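Local coordinates for cycloserine biosynthesis protein DcsG (Streptomyces lavendulae, PDB 6JIL) that catalyses the ATP-dependent, magnesium-requiring cyclization of O-ureido-D-serine to the antibiotic D-cycloserine, acting as an ATP-grasp ligase, at residues F134-T139 / R160-L165; P138-Y143 / N168-I173; A199-A204 / F219-D224; C252-L257 / S276-F281. All coordinates share one frame; numbering follows the deposited sequence.

Contact 1. Residues F134-T139 / R160-L165; sequences FVVKPT and RHVARL. With ADP (adenosine-5'-diphosphate), chain G.
The imidazole of His161 presents one face to Val136, whose methyl CG1 sits over it 3.7 Å from the ring centroid, displaced toward ND1, in a CH-pi contact. ND1 itself is hydrogen-bonded to the hydroxyl of Tyr150, which limits rotation of the ring. On the other side of the strand, Val135 CG2 lies above the purine plane of ADP, 3.8 Å from C6. The beta-branched valines suit an extended strand and offer methyls to both sides: Val136 CG1 also meets Val162 CG2 at 3.9 Å, the side chains crossing at about a right angle. Leu165 reaches over Pro138 with CD1, 3.8 Å from the ring carbon CD. Lys137, which binds ATP, turns to the nucleotide; its chain bends at chi3 (76°), and NZ gives hydrogen bonds to N7 and O1A of ADP, each 3.0 Å, with Gln175 OE1 as a further partner. Strand 133-138 thus has an apolar side facing the helix and a nucleotide side. Helix 155-167 runs nearly parallel to it, the short axes 13° apart and 8.8 Å at closest approach, packed on the nucleotide-holding ATP-grasp sheet, where strand 133-138 lies between strands 172-176 and 148-151.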
# COMPACT_ATOMS: atom_id res chain seq x y z
N PHE A 134 7.35 -10.05 -16.90
CA PHE A 134 7.73 -9.04 -15.91
C PHE A 134 6.59 -8.06 -15.75
O PHE A 134 5.65 -8.06 -16.54
CB PHE A 134 9.01 -8.33 -16.33
CG PHE A 134 8.92 -7.58 -17.64
CD1 PHE A 134 8.86 -6.19 -17.66
CD2 PHE A 134 8.96 -8.27 -18.86
CE1 PHE A 134 8.84 -5.49 -18.87
CE2 PHE A 134 8.94 -7.58 -20.07
CZ PHE A 134 8.89 -6.18 -20.08
N VAL A 135 6.66 -7.22 -14.72
CA VAL A 135 5.61 -6.25 -14.49
C VAL A 135 6.16 -4.85 -14.42
O VAL A 135 7.27 -4.63 -13.90
CB VAL A 135 4.86 -6.55 -13.18
CG1 VAL A 135 3.72 -5.54 -12.96
CG2 VAL A 135 4.31 -7.96 -13.21
N VAL A 136 5.40 -3.90 -14.95
CA VAL A 136 5.76 -2.50 -14.92
C VAL A 136 4.75 -1.80 -14.03
O VAL A 136 3.55 -2.04 -14.13
CB VAL A 136 5.71 -1.85 -16.32
CG1 VAL A 136 5.85 -0.32 -16.19
CG2 VAL A 136 6.83 -2.41 -17.20
N LYS A 137 5.22 -0.93 -13.15
CA LYS A 137 4.32 -0.22 -12.26
C LYS A 137 5.00 1.00 -11.68
O LYS A 137 6.22 1.01 -11.49
CB LYS A 137 3.88 -1.13 -11.11
CG LYS A 137 4.96 -1.29 -10.05
CD LYS A 137 4.55 -2.20 -8.90
CE LYS A 137 4.59 -3.67 -9.28
NZ LYS A 137 4.38 -4.55 -8.10
N PRO A 138 4.23 2.06 -11.41
CA PRO A 138 4.77 3.29 -10.83
C PRO A 138 5.02 3.02 -9.35
O PRO A 138 4.32 2.21 -8.74
CB PRO A 138 3.64 4.29 -11.04
CG PRO A 138 2.42 3.42 -10.89
CD PRO A 138 2.79 2.21 -11.71
N THR A 139 6.02 3.66 -8.77
CA THR A 139 6.30 3.44 -7.36
C THR A 139 5.26 4.15 -6.50
O THR A 139 5.07 3.80 -5.33
CB THR A 139 7.66 3.99 -6.96
OG1 THR A 139 7.66 5.41 -7.15
CG2 THR A 139 8.75 3.37 -7.80
N ARG A 160 7.71 1.80 -23.42
CA ARG A 160 6.83 2.93 -23.73
C ARG A 160 5.92 3.17 -22.54
O ARG A 160 5.55 4.30 -22.25
CB ARG A 160 6.01 2.65 -24.99
CG ARG A 160 6.73 3.04 -26.29
CD ARG A 160 6.42 2.07 -27.43
NE ARG A 160 4.98 1.82 -27.59
CZ ARG A 160 4.47 0.93 -28.42
NH1 ARG A 160 5.27 0.19 -29.19
NH2 ARG A 160 3.15 0.76 -28.50
N HIS A 161 5.56 2.09 -21.85
CA HIS A 161 4.72 2.21 -20.67
C HIS A 161 5.59 2.90 -19.62
O HIS A 161 5.14 3.81 -18.93
CB HIS A 161 4.30 0.81 -20.18
CG HIS A 161 3.46 0.83 -18.94
ND1 HIS A 161 3.06 -0.33 -18.30
CD2 HIS A 161 2.96 1.85 -18.21
CE1 HIS A 161 2.35 -0.02 -17.23
NE2 HIS A 161 2.27 1.30 -17.16
N VAL A 162 6.84 2.46 -19.52
CA VAL A 162 7.79 3.02 -18.57
C VAL A 162 8.00 4.51 -18.84
O VAL A 162 7.94 5.33 -17.92
CB VAL A 162 9.15 2.28 -18.63
CG1 VAL A 162 10.20 3.04 -17.82
CG2 VAL A 162 9.00 0.87 -18.07
N ALA A 163 8.24 4.85 -20.10
CA ALA A 163 8.47 6.23 -20.48
C ALA A 163 7.31 7.12 -20.06
O ALA A 163 7.52 8.21 -19.53
CB ALA A 163 8.71 6.34 -21.98
N ARG A 164 6.10 6.65 -20.31
CA ARG A 164 4.89 7.39 -19.97
C ARG A 164 4.86 7.76 -18.49
O ARG A 164 4.40 8.84 -18.12
CB ARG A 164 3.65 6.56 -20.34
CG ARG A 164 2.31 7.18 -19.95
CD ARG A 164 1.11 6.42 -20.56
NE ARG A 164 0.90 5.08 -20.00
CZ ARG A 164 0.31 4.83 -18.83
NH1 ARG A 164 -0.15 5.84 -18.09
NH2 ARG A 164 0.17 3.58 -18.41
N LEU A 165 5.35 6.86 -17.65
CA LEU A 165 5.37 7.08 -16.21
C LEU A 165 6.47 8.04 -15.78
O LEU A 165 6.27 8.87 -14.89
CB LEU A 165 5.54 5.74 -15.47
CG LEU A 165 4.35 4.79 -15.60
CD1 LEU A 165 4.58 3.54 -14.77
CD2 LEU A 165 3.10 5.51 -15.14
PB ADP G . -0.92 -1.68 -6.20
O1B ADP G . -1.92 -2.82 -5.66
O2B ADP G . -0.50 -0.77 -5.05
O3B ADP G . -1.65 -0.85 -7.28
PA ADP G . 0.62 -3.92 -6.63
O1A ADP G . 2.02 -4.19 -6.32
O2A ADP G . -0.26 -4.47 -5.42
O3A ADP G . 0.44 -2.31 -6.85
O5' ADP G . 0.26 -4.66 -8.01
C5' ADP G . -1.16 -4.74 -8.16
C4' ADP G . -1.53 -6.17 -8.55
O4' ADP G . -0.76 -6.58 -9.70
C3' ADP G . -1.22 -7.15 -7.43
O3' ADP G . -2.32 -7.30 -6.54
C2' ADP G . -0.86 -8.44 -8.17
O2' ADP G . -2.02 -9.24 -8.42
C1' ADP G . -0.22 -7.92 -9.48
N9 ADP G . 1.27 -7.90 -9.38
C8 ADP G . 2.07 -6.79 -9.25
N7 ADP G . 3.33 -7.13 -9.25
C5 ADP G . 3.43 -8.47 -9.37
C6 ADP G . 4.50 -9.36 -9.65
N6 ADP G . 5.81 -8.93 -9.62
N1 ADP G . 4.21 -10.64 -9.96
C2 ADP G . 2.95 -11.08 -10.02
N3 ADP G . 1.91 -10.28 -9.78
C4 ADP G . 2.10 -8.99 -9.46

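Contact 2. Residues P138-Y143 / N168-I173; sequences PTDGCY and NGSHVI. With ADP (adenosine-5'-diphosphate), chain G.
Thr139 holds OG1 between its backbone N and carbonyl carbon (chi1 63°), while CG2 stands beside the N, and the two branches meet His171 and Ile173, around the start of strand 172-176. OG1 comes 3.5 Å from His171 CB, and CG2 packs on Ile173 CG1 at 3.4 Å, the side chains at about a right angle. Ser170 OG, beside its own backbone N, lies 3.2 Å from Asp140 OD2. The backbone bond is firmer: Thr139 N donates to His171 O over 2.9 Å at 163°. One water ties Thr139 OG1 to the N-H of His171, accepting from that N at 2.7 Å. Pro138 pairs with Val172 in an antiparallel non-hydrogen-bonded position, where a residue without N-H costs the pair nothing. Gly169 takes positive phi in the Schellman motif that ends helix 155-167, a conformation glycine adopts easily. Beyond Asp140 the loop passes beside the beta-phosphate of ADP: Cys142 C lies 3.1 Å from O3B. The chemistry is therefore divided along the loop after strand 133-138. Its root is fixed to the 168-173 segment by a nearly straight backbone bond, a water bridge and the polar approach of Ser170 to Asp140, while farther on it is a backbone group, the N-H of Ser144, that is hydrogen-bonded to ADP.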
# COMPACT_ATOMS: atom_id res chain seq x y z
N PRO A 138 4.23 2.06 -11.41
CA PRO A 138 4.77 3.29 -10.83
C PRO A 138 5.02 3.02 -9.35
O PRO A 138 4.32 2.21 -8.74
CB PRO A 138 3.64 4.29 -11.04
CG PRO A 138 2.42 3.42 -10.89
CD PRO A 138 2.79 2.21 -11.71
N THR A 139 6.02 3.66 -8.77
CA THR A 139 6.30 3.44 -7.36
C THR A 139 5.26 4.15 -6.50
O THR A 139 5.07 3.80 -5.33
CB THR A 139 7.66 3.99 -6.96
OG1 THR A 139 7.66 5.41 -7.15
CG2 THR A 139 8.75 3.37 -7.80
N ASP A 140 4.61 5.15 -7.09
CA ASP A 140 3.60 5.91 -6.37
C ASP A 140 2.19 5.71 -6.92
O ASP A 140 1.62 6.59 -7.57
CB ASP A 140 3.95 7.41 -6.36
CG ASP A 140 4.12 8.00 -7.75
OD1 ASP A 140 4.24 9.25 -7.84
OD2 ASP A 140 4.14 7.26 -8.75
N GLY A 141 1.62 4.53 -6.63
CA GLY A 141 0.27 4.22 -7.08
C GLY A 141 -0.46 3.28 -6.13
O GLY A 141 0.05 2.95 -5.06
N CYS A 142 -1.65 2.87 -6.53
CA CYS A 142 -2.48 1.94 -5.76
C CYS A 142 -3.65 1.48 -6.61
O CYS A 142 -3.87 1.99 -7.72
CB CYS A 142 -3.02 2.60 -4.48
SG CYS A 142 -4.30 3.89 -4.72
N TYR A 143 -4.39 0.51 -6.09
CA TYR A 143 -5.56 -0.01 -6.78
C TYR A 143 -5.27 -0.42 -8.22
O TYR A 143 -6.07 -0.16 -9.12
CB TYR A 143 -6.66 1.05 -6.72
CG TYR A 143 -8.06 0.49 -6.68
CD1 TYR A 143 -8.44 -0.41 -5.68
CD2 TYR A 143 -9.02 0.87 -7.62
CE1 TYR A 143 -9.74 -0.92 -5.62
CE2 TYR A 143 -10.31 0.37 -7.57
CZ TYR A 143 -10.67 -0.52 -6.57
OH TYR A 143 -11.95 -1.02 -6.53
N ASN A 168 5.64 11.66 -16.30
CA ASN A 168 4.80 12.27 -15.28
C ASN A 168 5.65 12.51 -14.04
O ASN A 168 5.16 12.97 -13.02
CB ASN A 168 3.61 11.35 -14.97
CG ASN A 168 2.70 11.91 -13.88
OD1 ASN A 168 2.43 13.11 -13.83
ND2 ASN A 168 2.20 11.03 -13.02
N GLY A 169 6.94 12.18 -14.14
CA GLY A 169 7.84 12.38 -13.03
C GLY A 169 7.76 11.35 -11.92
O GLY A 169 8.12 11.64 -10.78
N SER A 170 7.27 10.16 -12.23
CA SER A 170 7.16 9.09 -11.24
C SER A 170 8.33 8.13 -11.43
O SER A 170 8.86 8.00 -12.53
CB SER A 170 5.86 8.30 -11.44
OG SER A 170 4.70 9.09 -11.26
N HIS A 171 8.74 7.46 -10.36
CA HIS A 171 9.79 6.46 -10.46
C HIS A 171 9.04 5.20 -10.90
O HIS A 171 7.87 5.04 -10.57
CB HIS A 171 10.47 6.21 -9.12
CG HIS A 171 11.58 7.16 -8.81
ND1 HIS A 171 11.38 8.50 -8.56
CD2 HIS A 171 12.92 6.96 -8.71
CE1 HIS A 171 12.54 9.08 -8.32
NE2 HIS A 171 13.49 8.17 -8.40
N VAL A 172 9.70 4.32 -11.64
CA VAL A 172 9.06 3.10 -12.11
C VAL A 172 9.76 1.88 -11.58
O VAL A 172 10.99 1.82 -11.53
CB VAL A 172 9.05 3.04 -13.66
CG1 VAL A 172 8.42 1.74 -14.13
CG2 VAL A 172 8.29 4.24 -14.21
N ILE A 173 8.97 0.89 -11.18
CA ILE A 173 9.52 -0.35 -10.67
C ILE A 173 9.32 -1.48 -11.66
O ILE A 173 8.25 -1.62 -12.24
CB ILE A 173 8.88 -0.73 -9.30
CG1 ILE A 173 9.55 0.08 -8.19
CG2 ILE A 173 9.05 -2.22 -9.02
CD1 ILE A 173 8.99 -0.20 -6.82
PB ADP G . -0.92 -1.68 -6.20
O1B ADP G . -1.92 -2.82 -5.66
O2B ADP G . -0.50 -0.77 -5.05
O3B ADP G . -1.65 -0.85 -7.28
PA ADP G . 0.62 -3.92 -6.63
O1A ADP G . 2.02 -4.19 -6.32
O2A ADP G . -0.26 -4.47 -5.42
O3A ADP G . 0.44 -2.31 -6.85
O5' ADP G . 0.26 -4.66 -8.01
C5' ADP G . -1.16 -4.74 -8.16
C4' ADP G . -1.53 -6.17 -8.55
O4' ADP G . -0.76 -6.58 -9.70
C3' ADP G . -1.22 -7.15 -7.43
O3' ADP G . -2.32 -7.30 -6.54
C2' ADP G . -0.86 -8.44 -8.17
O2' ADP G . -2.02 -9.24 -8.42
C1' ADP G . -0.22 -7.92 -9.48
N9 ADP G . 1.27 -7.90 -9.38
C8 ADP G . 2.07 -6.79 -9.25
N7 ADP G . 3.33 -7.13 -9.25
C5 ADP G . 3.43 -8.47 -9.37
C6 ADP G . 4.50 -9.36 -9.65
N6 ADP G . 5.81 -8.93 -9.62
N1 ADP G . 4.21 -10.64 -9.96
C2 ADP G . 2.95 -11.08 -10.02
N3 ADP G . 1.91 -10.28 -9.78
C4 ADP G . 2.10 -8.99 -9.46
O HOH W 1 7.36 8.11 -8.19

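Contact 3. Residues A199-A204 / F219-D224; sequences AIHKGA and FRQARD. With TLA (L(+)-tartaric acid), chain F.
His201 and Arg223 lie side by side and point the same way, the imidazole and guanidinium planes 24° apart. Arg223 starts with CG anti to the backbone N (chi1 -164°) and bends at chi2 and chi3; the guanidinium lies alongside His201, whose CB stands 3.5 Å above the guanidinium plane, toward its rim, and whose CD2 is 3.5 Å from Arg223 NH2. Gln221 adds CG at the edge of the imidazole, near its plane. On the opposite face of the ribbon, Arg220 runs extended from CG to NE, and its aliphatic part receives Ile200 CD1, 3.6 Å from Arg220 CD; a long arginine serves here both as packing surface and as cation. Lys202 bends at chi3, and its NZ donates to tartrate O4 at 2.8 Å. Arg220 NH2 donates to O41 of the same carboxylate at 2.7 Å and also to Pro215 O, with O4 lying over the guanidinium face. One carboxylate of the tartrate is thus gripped by both side chains. Backbone bonds join the strands (His201 N to Gln221 O, 2.8 Å), and Gly203 N to Phe219 O continues the pairing just past their ends. This is an antiparallel pair at the edge of the five-stranded ATP-grasp sheet; Arg220 is an inferred active-site residue, and the tartrate, probably from the crystallisation liquor, may mark a substrate-side pocket.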
# COMPACT_ATOMS: atom_id res chain seq x y z
N ALA A 199 -6.29 -11.61 7.95
CA ALA A 199 -5.82 -11.56 6.58
C ALA A 199 -6.90 -12.00 5.61
O ALA A 199 -7.96 -12.50 6.00
CB ALA A 199 -4.58 -12.43 6.42
N ILE A 200 -6.63 -11.80 4.33
CA ILE A 200 -7.55 -12.20 3.28
C ILE A 200 -6.74 -12.71 2.12
O ILE A 200 -5.52 -12.54 2.05
CB ILE A 200 -8.41 -11.03 2.75
CG1 ILE A 200 -7.56 -10.13 1.85
CG2 ILE A 200 -9.00 -10.24 3.90
CD1 ILE A 200 -8.34 -9.06 1.10
N HIS A 201 -7.42 -13.37 1.20
CA HIS A 201 -6.79 -13.84 -0.01
C HIS A 201 -7.34 -12.89 -1.07
O HIS A 201 -8.51 -12.51 -1.03
CB HIS A 201 -7.18 -15.28 -0.31
CG HIS A 201 -6.89 -15.69 -1.72
ND1 HIS A 201 -7.84 -15.64 -2.72
CD2 HIS A 201 -5.73 -16.07 -2.32
CE1 HIS A 201 -7.28 -15.98 -3.87
NE2 HIS A 201 -6.01 -16.23 -3.65
N LYS A 202 -6.47 -12.47 -1.98
CA LYS A 202 -6.88 -11.58 -3.06
C LYS A 202 -6.44 -12.25 -4.35
O LYS A 202 -5.28 -12.61 -4.50
CB LYS A 202 -6.21 -10.21 -2.91
CG LYS A 202 -6.61 -9.23 -4.00
CD LYS A 202 -5.73 -7.98 -4.01
CE LYS A 202 -5.90 -7.16 -2.74
NZ LYS A 202 -5.09 -5.92 -2.77
N GLY A 203 -7.38 -12.42 -5.29
CA GLY A 203 -7.04 -13.06 -6.55
C GLY A 203 -6.04 -12.26 -7.36
O GLY A 203 -5.76 -11.11 -7.06
N ALA A 204 -5.50 -12.90 -8.40
CA ALA A 204 -4.53 -12.24 -9.27
C ALA A 204 -5.23 -11.05 -9.94
O ALA A 204 -6.43 -11.09 -10.15
CB ALA A 204 -4.03 -13.22 -10.33
N PHE A 219 -13.12 -10.20 -5.33
CA PHE A 219 -11.75 -10.69 -5.47
C PHE A 219 -11.13 -10.97 -4.11
O PHE A 219 -9.96 -11.35 -4.03
CB PHE A 219 -10.88 -9.67 -6.22
CG PHE A 219 -11.07 -9.66 -7.71
CD1 PHE A 219 -11.86 -8.70 -8.32
CD2 PHE A 219 -10.45 -10.62 -8.50
CE1 PHE A 219 -12.02 -8.68 -9.71
CE2 PHE A 219 -10.61 -10.61 -9.89
CZ PHE A 219 -11.39 -9.64 -10.49
N ARG A 220 -11.91 -10.79 -3.05
CA ARG A 220 -11.39 -11.01 -1.69
C ARG A 220 -12.17 -12.04 -0.88
O ARG A 220 -13.36 -12.25 -1.10
CB ARG A 220 -11.37 -9.70 -0.91
CG ARG A 220 -10.93 -8.51 -1.73
CD ARG A 220 -10.82 -7.28 -0.87
NE ARG A 220 -10.57 -6.10 -1.69
CZ ARG A 220 -9.95 -5.01 -1.26
NH1 ARG A 220 -9.51 -4.95 -0.02
NH2 ARG A 220 -9.79 -3.99 -2.08
N GLN A 221 -11.49 -12.65 0.08
CA GLN A 221 -12.10 -13.62 0.97
C GLN A 221 -11.23 -13.87 2.19
O GLN A 221 -10.00 -13.96 2.08
CB GLN A 221 -12.41 -14.93 0.24
CG GLN A 221 -11.27 -15.54 -0.53
CD GLN A 221 -11.68 -16.83 -1.19
OE1 GLN A 221 -12.65 -16.88 -1.95
NE2 GLN A 221 -10.94 -17.90 -0.92
N ALA A 222 -11.87 -13.96 3.35
CA ALA A 222 -11.18 -14.20 4.62
C ALA A 222 -10.16 -15.33 4.52
O ALA A 222 -10.43 -16.38 3.94
CB ALA A 222 -12.19 -14.51 5.72
N ARG A 223 -8.98 -15.11 5.08
CA ARG A 223 -7.92 -16.11 5.05
C ARG A 223 -7.19 -16.11 6.38
O ARG A 223 -7.11 -15.09 7.07
CB ARG A 223 -6.93 -15.77 3.94
CG ARG A 223 -6.01 -16.90 3.54
CD ARG A 223 -6.68 -17.82 2.53
NE ARG A 223 -5.76 -18.22 1.47
CZ ARG A 223 -6.14 -18.79 0.33
NH1 ARG A 223 -7.42 -19.03 0.10
NH2 ARG A 223 -5.23 -19.11 -0.58
N ASP A 224 -6.65 -17.25 6.76
CA ASP A 224 -5.90 -17.33 7.99
C ASP A 224 -4.43 -17.48 7.60
O ASP A 224 -4.02 -18.53 7.10
CB ASP A 224 -6.36 -18.53 8.81
CG ASP A 224 -6.56 -18.19 10.26
OD1 ASP A 224 -5.55 -18.11 10.99
OD2 ASP A 224 -7.73 -17.98 10.65
O1 TLA F . -3.23 -2.79 -3.25
O11 TLA F . -3.27 -0.64 -3.76
C1 TLA F . -3.87 -1.79 -3.39
C2 TLA F . -5.35 -1.83 -3.16
O2 TLA F . -5.99 -0.68 -3.71
C3 TLA F . -5.61 -1.92 -1.66
O3 TLA F . -5.78 -0.61 -1.09
C4 TLA F . -6.84 -2.76 -1.44
O4 TLA F . -6.72 -4.09 -1.37
O41 TLA F . -7.93 -2.23 -1.35
O HOH W 2 -8.28 -14.15 9.08

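Contact 4. Residues C252-L257 / S276-F281; sequences CGRVDL and SLNLTF
Arg254 and Ser276 make the polar link of this contact. NH1 of the guanidinium donates to Ser276 O over 2.7 Å at 149°, reaching a lone pair in the carbonyl plane, although the oxygen lies 18° out of the guanidinium plane. The same NH1 forms a salt bridge with Glu271. On another side, NH2 meets OD2 of Asp256 at 2.9 Å through the syn lone pair of the carboxylate. Arginine suits the place because its several N-H groups can address a backbone carbonyl and two carboxylates at once. A second arginine, Arg220 of edge strand 220-223, comes from the other end of the sheet: its NH1 is hydrogen-bonded to both Ser276 OG and Asn278 OD1. These side chains hold Arg220, then, while the backbone O of Ser276 holds Arg254; both arginines are inferred active-site residues. Van der Waals contacts complete the seam. Leu277 CD1 touches Cys252 SG at 4.0 Å, soft apolar groups for a buried spot, and Asn278 ND2 lies 4.0 Å from Arg254 CD, the side chains crossing at about a right angle. Asn278 has positive phi, which asparagine tolerates better than most residues, and Phe281 N bonds back to its carbonyl in the short 3-10 turn. In the fold, strand 252-259 lies between strands 186-192 and 265-271, the latter bearing magnesium ligands Glu269 and Glu271; the 276-281 loop packs against its first half, with Asp18 holding Leu277 N and Phe289 of helix 285-296 backing Leu277.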
# COMPACT_ATOMS: atom_id res chain seq x y z
N CYS A 252 -1.63 0.85 12.32
CA CYS A 252 -2.18 -0.16 11.44
C CYS A 252 -1.31 -0.27 10.21
O CYS A 252 -0.56 0.65 9.89
CB CYS A 252 -3.61 0.20 11.02
SG CYS A 252 -3.71 1.55 9.83
N GLY A 253 -1.42 -1.40 9.52
CA GLY A 253 -0.64 -1.60 8.32
C GLY A 253 -1.08 -2.88 7.66
O GLY A 253 -1.68 -3.74 8.30
N ARG A 254 -0.80 -3.01 6.38
CA ARG A 254 -1.16 -4.21 5.65
C ARG A 254 0.08 -4.62 4.88
O ARG A 254 0.72 -3.78 4.23
CB ARG A 254 -2.31 -3.96 4.68
CG ARG A 254 -3.01 -5.24 4.23
CD ARG A 254 -4.08 -5.01 3.16
NE ARG A 254 -3.50 -4.76 1.85
CZ ARG A 254 -3.53 -3.59 1.23
NH1 ARG A 254 -4.12 -2.54 1.79
NH2 ARG A 254 -2.95 -3.45 0.04
N VAL A 255 0.43 -5.89 4.96
CA VAL A 255 1.59 -6.41 4.26
C VAL A 255 1.09 -7.47 3.30
O VAL A 255 0.50 -8.46 3.73
CB VAL A 255 2.58 -7.05 5.25
CG1 VAL A 255 3.82 -7.51 4.51
CG2 VAL A 255 2.95 -6.04 6.33
N ASP A 256 1.31 -7.25 2.01
CA ASP A 256 0.85 -8.21 1.00
C ASP A 256 1.98 -9.16 0.61
O ASP A 256 3.07 -8.74 0.21
CB ASP A 256 0.30 -7.46 -0.22
CG ASP A 256 -0.76 -6.43 0.17
OD1 ASP A 256 -1.55 -6.69 1.11
OD2 ASP A 256 -0.82 -5.37 -0.48
N LEU A 257 1.70 -10.46 0.72
CA LEU A 257 2.66 -11.51 0.43
C LEU A 257 2.32 -12.38 -0.76
O LEU A 257 1.16 -12.64 -1.04
CB LEU A 257 2.81 -12.43 1.64
CG LEU A 257 3.69 -12.01 2.82
CD1 LEU A 257 3.67 -10.52 3.00
CD2 LEU A 257 3.20 -12.74 4.07
N SER A 276 -6.16 -0.26 2.74
CA SER A 276 -7.47 -0.87 2.80
C SER A 276 -7.08 -1.92 3.84
O SER A 276 -6.05 -2.60 3.70
CB SER A 276 -7.82 -1.54 1.48
OG SER A 276 -8.76 -2.58 1.66
N LEU A 277 -7.88 -2.05 4.90
CA LEU A 277 -7.56 -3.00 5.96
C LEU A 277 -8.37 -4.30 5.98
O LEU A 277 -8.01 -5.23 6.69
CB LEU A 277 -7.67 -2.29 7.31
CG LEU A 277 -6.67 -1.14 7.47
CD1 LEU A 277 -7.11 -0.20 8.58
CD2 LEU A 277 -5.29 -1.71 7.78
N ASN A 278 -9.46 -4.35 5.21
CA ASN A 278 -10.33 -5.53 5.15
C ASN A 278 -10.99 -5.81 6.50
O ASN A 278 -11.15 -6.96 6.90
CB ASN A 278 -9.53 -6.77 4.71
CG ASN A 278 -8.95 -6.62 3.33
OD1 ASN A 278 -9.65 -6.29 2.38
ND2 ASN A 278 -7.65 -6.88 3.20
N LEU A 279 -11.39 -4.74 7.19
CA LEU A 279 -12.03 -4.86 8.49
C LEU A 279 -13.26 -5.76 8.49
O LEU A 279 -13.49 -6.50 9.45
CB LEU A 279 -12.43 -3.47 9.01
CG LEU A 279 -11.30 -2.45 9.18
CD1 LEU A 279 -11.87 -1.14 9.73
CD2 LEU A 279 -10.23 -3.01 10.11
N THR A 280 -14.04 -5.70 7.42
CA THR A 280 -15.26 -6.49 7.32
C THR A 280 -15.04 -7.98 7.10
O THR A 280 -16.01 -8.75 7.01
CB THR A 280 -16.20 -5.92 6.22
OG1 THR A 280 -15.58 -6.05 4.94
CG2 THR A 280 -16.48 -4.44 6.49
N PHE A 281 -13.78 -8.40 7.00
CA PHE A 281 -13.47 -9.82 6.82
C PHE A 281 -12.99 -10.46 8.12
O PHE A 281 -12.64 -11.63 8.15
CB PHE A 281 -12.37 -10.02 5.77
CG PHE A 281 -12.85 -9.88 4.36
CD1 PHE A 281 -12.98 -8.63 3.77
CD2 PHE A 281 -13.15 -11.01 3.60
CE1 PHE A 281 -13.39 -8.51 2.45
CE2 PHE A 281 -13.56 -10.90 2.28
CZ PHE A 281 -13.69 -9.65 1.71

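How the contacts relate
From the N terminus, contact 1 comes first, closing a loop from strand 133-138 to helix 155-167. Contact 2 shares Pro138 and Thr139 with it; the two loops start from one stretch and overlap, contact 2 closing later in the chain, at strand 172-176. Both join the four-stranded sheet and both touch ADP. Contacts 3 and 4 follow in series in the five-stranded sheet. Contact 3 closes the loop between 204 and 219, pairing edge strand 220-223 with strand 195-202; contact 4 closes the excursion through strand 265-271, tying an inner strand to the loop before the last helix. These two touch, with centres about 10 Å apart. Centres of contacts 1 and 3 are about 26 Å apart, and the nucleotide lies between the two sheets.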